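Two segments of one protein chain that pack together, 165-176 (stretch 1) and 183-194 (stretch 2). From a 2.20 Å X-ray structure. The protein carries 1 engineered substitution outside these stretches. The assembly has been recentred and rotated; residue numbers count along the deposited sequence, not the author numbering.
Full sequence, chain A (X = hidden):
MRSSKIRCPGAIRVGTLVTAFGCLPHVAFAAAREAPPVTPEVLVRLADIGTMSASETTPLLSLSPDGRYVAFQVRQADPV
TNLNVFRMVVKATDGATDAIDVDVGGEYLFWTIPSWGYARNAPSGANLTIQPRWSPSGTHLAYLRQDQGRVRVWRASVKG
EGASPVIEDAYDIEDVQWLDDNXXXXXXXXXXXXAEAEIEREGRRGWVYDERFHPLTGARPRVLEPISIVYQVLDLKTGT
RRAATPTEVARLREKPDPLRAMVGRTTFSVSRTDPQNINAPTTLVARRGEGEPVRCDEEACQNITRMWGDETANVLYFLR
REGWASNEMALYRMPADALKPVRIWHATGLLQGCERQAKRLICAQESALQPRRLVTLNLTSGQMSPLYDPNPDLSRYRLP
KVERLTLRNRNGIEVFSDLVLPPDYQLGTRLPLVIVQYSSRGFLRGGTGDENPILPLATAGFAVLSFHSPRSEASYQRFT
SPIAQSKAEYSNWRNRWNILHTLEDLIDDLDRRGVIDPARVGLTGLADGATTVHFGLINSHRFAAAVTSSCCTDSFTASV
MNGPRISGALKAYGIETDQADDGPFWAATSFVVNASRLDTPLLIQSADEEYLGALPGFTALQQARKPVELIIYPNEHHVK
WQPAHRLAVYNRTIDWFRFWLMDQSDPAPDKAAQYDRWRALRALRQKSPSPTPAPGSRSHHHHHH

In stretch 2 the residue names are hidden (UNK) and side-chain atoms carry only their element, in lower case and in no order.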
# COMPACT_ATOMS: atom_id res chain seq x y z
N PRO A 165 -7.00 -28.44 -4.07
CA PRO A 165 -8.19 -27.64 -4.01
C PRO A 165 -9.36 -28.47 -3.52
O PRO A 165 -9.55 -29.60 -4.01
CB PRO A 165 -8.42 -27.24 -5.49
CG PRO A 165 -7.75 -28.28 -6.32
CD PRO A 165 -6.58 -28.76 -5.46
N VAL A 166 -10.17 -27.91 -2.61
CA VAL A 166 -11.35 -28.62 -2.10
C VAL A 166 -12.65 -27.92 -2.38
O VAL A 166 -13.70 -28.52 -2.31
CB VAL A 166 -11.19 -28.93 -0.62
CG1 VAL A 166 -10.00 -29.87 -0.41
CG2 VAL A 166 -10.95 -27.66 0.20
N ILE A 167 -12.62 -26.65 -2.74
CA ILE A 167 -13.84 -26.01 -3.12
C ILE A 167 -13.60 -25.20 -4.38
O ILE A 167 -12.68 -24.36 -4.42
CB ILE A 167 -14.34 -25.05 -1.99
CG1 ILE A 167 -14.43 -25.78 -0.64
CG2 ILE A 167 -15.71 -24.49 -2.33
CD1 ILE A 167 -14.87 -24.90 0.51
N GLU A 168 -14.49 -25.38 -5.35
CA GLU A 168 -14.50 -24.56 -6.55
C GLU A 168 -15.93 -24.26 -6.88
O GLU A 168 -16.77 -25.10 -6.69
CB GLU A 168 -13.90 -25.31 -7.73
CG GLU A 168 -13.84 -24.46 -8.98
CD GLU A 168 -13.33 -25.22 -10.21
OE1 GLU A 168 -12.54 -26.18 -10.05
OE2 GLU A 168 -13.69 -24.81 -11.34
N ASP A 169 -16.22 -23.09 -7.41
CA ASP A 169 -17.54 -22.88 -7.96
C ASP A 169 -17.49 -22.04 -9.24
O ASP A 169 -16.42 -21.67 -9.70
CB ASP A 169 -18.39 -22.27 -6.86
CG ASP A 169 -19.84 -22.79 -6.86
OD1 ASP A 169 -20.44 -22.86 -7.98
OD2 ASP A 169 -20.38 -23.07 -5.75
N ALA A 170 -18.64 -21.75 -9.82
CA ALA A 170 -18.73 -20.80 -10.96
C ALA A 170 -18.24 -19.37 -10.63
O ALA A 170 -17.97 -18.58 -11.54
CB ALA A 170 -20.15 -20.72 -11.46
N TYR A 171 -18.09 -19.06 -9.36
CA TYR A 171 -17.65 -17.74 -8.92
C TYR A 171 -16.40 -17.91 -8.12
O TYR A 171 -16.10 -19.04 -7.59
CB TYR A 171 -18.76 -17.07 -8.12
CG TYR A 171 -19.37 -17.91 -7.04
CD1 TYR A 171 -20.46 -18.76 -7.29
CD2 TYR A 171 -18.89 -17.85 -5.77
CE1 TYR A 171 -21.03 -19.53 -6.28
CE2 TYR A 171 -19.44 -18.61 -4.75
CZ TYR A 171 -20.51 -19.45 -5.02
OH TYR A 171 -21.06 -20.17 -4.01
N ASP A 172 -15.63 -16.83 -8.03
CA ASP A 172 -14.47 -16.85 -7.14
C ASP A 172 -14.91 -16.97 -5.67
O ASP A 172 -15.83 -16.24 -5.24
CB ASP A 172 -13.62 -15.57 -7.25
CG ASP A 172 -12.90 -15.45 -8.60
OD1 ASP A 172 -12.51 -16.48 -9.26
OD2 ASP A 172 -12.68 -14.28 -8.94
N ILE A 173 -14.22 -17.80 -4.90
CA ILE A 173 -14.53 -17.88 -3.49
C ILE A 173 -13.88 -16.66 -2.86
O ILE A 173 -12.71 -16.37 -3.13
CB ILE A 173 -13.94 -19.11 -2.84
CG1 ILE A 173 -14.37 -20.41 -3.53
CG2 ILE A 173 -14.32 -19.14 -1.35
CD1 ILE A 173 -15.83 -20.44 -3.91
N GLU A 174 -14.60 -16.00 -1.95
CA GLU A 174 -14.11 -14.75 -1.30
C GLU A 174 -13.63 -14.92 0.11
O GLU A 174 -12.90 -14.08 0.58
CB GLU A 174 -15.19 -13.66 -1.37
CG GLU A 174 -15.38 -13.21 -2.82
CD GLU A 174 -16.53 -12.25 -3.07
OE1 GLU A 174 -17.06 -11.64 -2.10
OE2 GLU A 174 -16.90 -12.08 -4.27
N ASP A 175 -14.04 -16.00 0.79
CA ASP A 175 -13.61 -16.25 2.16
C ASP A 175 -14.01 -17.67 2.56
O ASP A 175 -14.88 -18.28 1.95
CB ASP A 175 -14.29 -15.28 3.14
CG ASP A 175 -13.44 -15.00 4.39
OD1 ASP A 175 -12.36 -15.61 4.63
OD2 ASP A 175 -13.90 -14.17 5.19
N VAL A 176 -13.40 -18.13 3.64
CA VAL A 176 -13.59 -19.47 4.13
C VAL A 176 -13.20 -19.55 5.63
O VAL A 176 -12.29 -18.85 6.07
CB VAL A 176 -12.73 -20.45 3.29
CG1 VAL A 176 -11.24 -20.13 3.46
CG2 VAL A 176 -13.03 -21.89 3.67
N UNK A 183 -15.51 -29.69 8.10
CA UNK A 183 -16.58 -28.90 7.53
C UNK A 183 -16.12 -27.47 7.31
O UNK A 183 -15.49 -26.89 8.21
o UNK A 183 -18.07 -30.29 8.83
c UNK A 183 -18.93 -28.27 7.85
c UNK A 183 -17.76 -28.92 8.47
N UNK A 184 -16.41 -26.91 6.13
CA UNK A 184 -15.95 -25.57 5.77
C UNK A 184 -17.14 -24.77 5.36
O UNK A 184 -18.01 -25.26 4.63
c UNK A 184 -13.58 -26.21 4.79
c UNK A 184 -12.73 -25.34 5.68
c UNK A 184 -12.90 -26.37 3.44
c UNK A 184 -14.95 -25.59 4.58
N UNK A 185 -17.15 -23.52 5.78
CA UNK A 185 -18.13 -22.58 5.26
C UNK A 185 -17.40 -21.56 4.37
O UNK A 185 -16.28 -21.16 4.64
c UNK A 185 -20.85 -20.37 6.85
c UNK A 185 -18.86 -21.86 6.41
c UNK A 185 -17.90 -21.13 7.32
c UNK A 185 -19.86 -20.89 5.83
N UNK A 186 -18.04 -21.17 3.29
CA UNK A 186 -17.42 -20.30 2.32
C UNK A 186 -18.42 -19.42 1.65
O UNK A 186 -19.62 -19.70 1.65
c UNK A 186 -17.83 -21.37 -0.97
c UNK A 186 -16.67 -21.10 1.27
c UNK A 186 -18.74 -23.94 -0.37
c UNK A 186 -17.54 -21.88 0.28
c UNK A 186 -18.59 -22.13 -1.89
c UNK A 186 -19.03 -23.41 -1.57
c UNK A 186 -17.99 -23.18 0.56
o UNK A 186 -19.76 -24.15 -2.50
N UNK A 187 -17.92 -18.29 1.14
CA UNK A 187 -18.75 -17.22 0.59
C UNK A 187 -18.32 -16.81 -0.80
O UNK A 187 -17.19 -17.07 -1.22
o UNK A 187 -17.35 -15.49 1.57
c UNK A 187 -18.66 -15.98 1.48
N UNK A 188 -19.23 -16.16 -1.51
CA UNK A 188 -18.90 -15.50 -2.80
C UNK A 188 -20.14 -14.97 -3.47
O UNK A 188 -21.19 -14.96 -2.83
N UNK A 189 -20.06 -14.61 -4.76
CA UNK A 189 -21.10 -13.87 -5.40
C UNK A 189 -21.52 -14.40 -6.76
O UNK A 189 -21.21 -13.81 -7.79
c UNK A 189 -18.45 -8.87 -5.22
n UNK A 189 -18.89 -10.06 -4.79
c UNK A 189 -20.55 -11.73 -4.11
c UNK A 189 -20.70 -12.38 -5.49
n UNK A 189 -17.29 -8.79 -5.81
c UNK A 189 -20.17 -10.25 -4.14
n UNK A 189 -19.17 -7.78 -5.03
N UNK A 190 -22.31 -15.47 -6.77
CA UNK A 190 -22.78 -15.96 -8.05
C UNK A 190 -23.57 -14.90 -8.76
O UNK A 190 -23.64 -14.92 -9.98
c UNK A 190 -22.75 -16.33 -5.65
c UNK A 190 -23.99 -16.95 -6.21
c UNK A 190 -23.70 -17.13 -7.66
N UNK A 191 -24.21 -13.99 -8.02
CA UNK A 191 -24.97 -12.91 -8.70
C UNK A 191 -24.08 -12.04 -9.61
O UNK A 191 -24.55 -11.40 -10.55
N UNK A 192 -22.80 -11.96 -9.30
CA UNK A 192 -21.89 -11.12 -10.03
C UNK A 192 -21.68 -11.77 -11.38
O UNK A 192 -21.73 -11.11 -12.40
c UNK A 192 -18.64 -7.93 -10.43
c UNK A 192 -18.81 -10.60 -11.02
c UNK A 192 -17.92 -9.78 -11.71
c UNK A 192 -19.59 -10.08 -10.01
c UNK A 192 -20.56 -10.95 -9.28
c UNK A 192 -17.83 -8.43 -11.41
c UNK A 192 -19.50 -8.74 -9.74
N UNK A 193 -21.52 -13.09 -11.37
CA UNK A 193 -21.44 -13.87 -12.60
C UNK A 193 -22.68 -13.76 -13.48
O UNK A 193 -22.59 -13.58 -14.69
c UNK A 193 -21.13 -15.35 -12.28
c UNK A 193 -19.76 -15.46 -11.62
c UNK A 193 -21.12 -16.21 -13.55
N UNK A 194 -23.85 -13.90 -12.88
CA UNK A 194 -25.08 -13.74 -13.62
C UNK A 194 -25.22 -12.31 -14.22
O UNK A 194 -25.76 -12.13 -15.30
c UNK A 194 -27.11 -15.79 -10.87
o UNK A 194 -27.15 -16.98 -10.44
c UNK A 194 -26.25 -15.53 -12.14
o UNK A 194 -27.74 -14.84 -10.31
c UNK A 194 -26.29 -14.08 -12.71
O HOH W 1 -20.62 -19.46 -1.10
O HOH W 2 -17.43 -14.33 -5.88

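Position 183 has two carbons and one oxygen, forked at the first carbon. They touch nothing on stretch 1. A beta carbon bearing one oxygen and one methyl is Thr 183.

Position 184 has four carbons, forked at the second. They lie against Val 166, Ile 167 and Val 176. This is Leu 184. Its CD1 is 3.8 Å from Ile 167 CD1, and its CD2 is 4.0 Å from Val 176 CG2.

Position 185 also has four carbons, but the fork is at the first and one arm is two carbons long. The side chain makes no close contact, while backbone O is 3.2 Å from Val 176 CA, a CA-H...O contact. That is Ile 185.

Position 186 has one carbon, then a six-carbon ring bearing an oxygen. Ile 167 CG2 sits over one ring face, 3.6 Å from the centroid. The residue is Tyr 186. Its OH gives a weak hydrogen bond to Asp 169 OD2 at 3.5 Å. Water 1 joins Tyr 186 O to Tyr 171 OH.

Position 187 has one carbon and one oxygen. The oxygen is near Asp 175 CB. It is Ser 187. Glu 174 N donates to Ser 187 O at 2.9 Å, almost straight, and Ser 187 N donates to Asp 175 O at 3.1 Å.

Position 188 has no side-chain atoms. Its CA is near the Tyr 171 ring. An ideal CB would clash with Tyr 171 CD2 and Asp 172 O. It is Gly 188.

Position 189 has three carbons, a nitrogen, then a carbon carrying two more nitrogens. The first nitrogen meets Glu 174. This is Arg 189. Its NE forms a salt bridge with Glu 174 OE2 at 2.9 Å. Water 2 links Arg 189 N, Asp 172 O and Glu 174 OE2.

Position 190 has three carbons closing a ring onto the backbone N. The ring lies over Tyr 171. It is Pro 190, with CD 3.7 Å from the Tyr 171 ring centroid.

Position 191 has no side chain and no contact: Gly 191.

Position 192 has one carbon and a six-carbon ring without oxygen. It does not reach stretch 1. It is Phe 192.

Position 193 has three carbons, forked at the first. A methyl meets Ala 170 O. It is Val 193, with CG2 3.6 Å from Ala 170 O.

Position 194 has three carbons, the third carrying two oxygens, and no contact: Glu 194.

Two backbone bonds between Ser 187 and its neighbours Glu 174 and Asp 175 hold the antiparallel strands together. Val 166 and Ile 167 pack on Leu 184. Ile 167 covers one face of Tyr 186, and Pro 190 one face of Tyr 171. Gly 188, lacking a CB, leaves room for that ring. The salt bridge adds a charged tie.

Stretch 2 (183-194) TLIYSGRPGFVE
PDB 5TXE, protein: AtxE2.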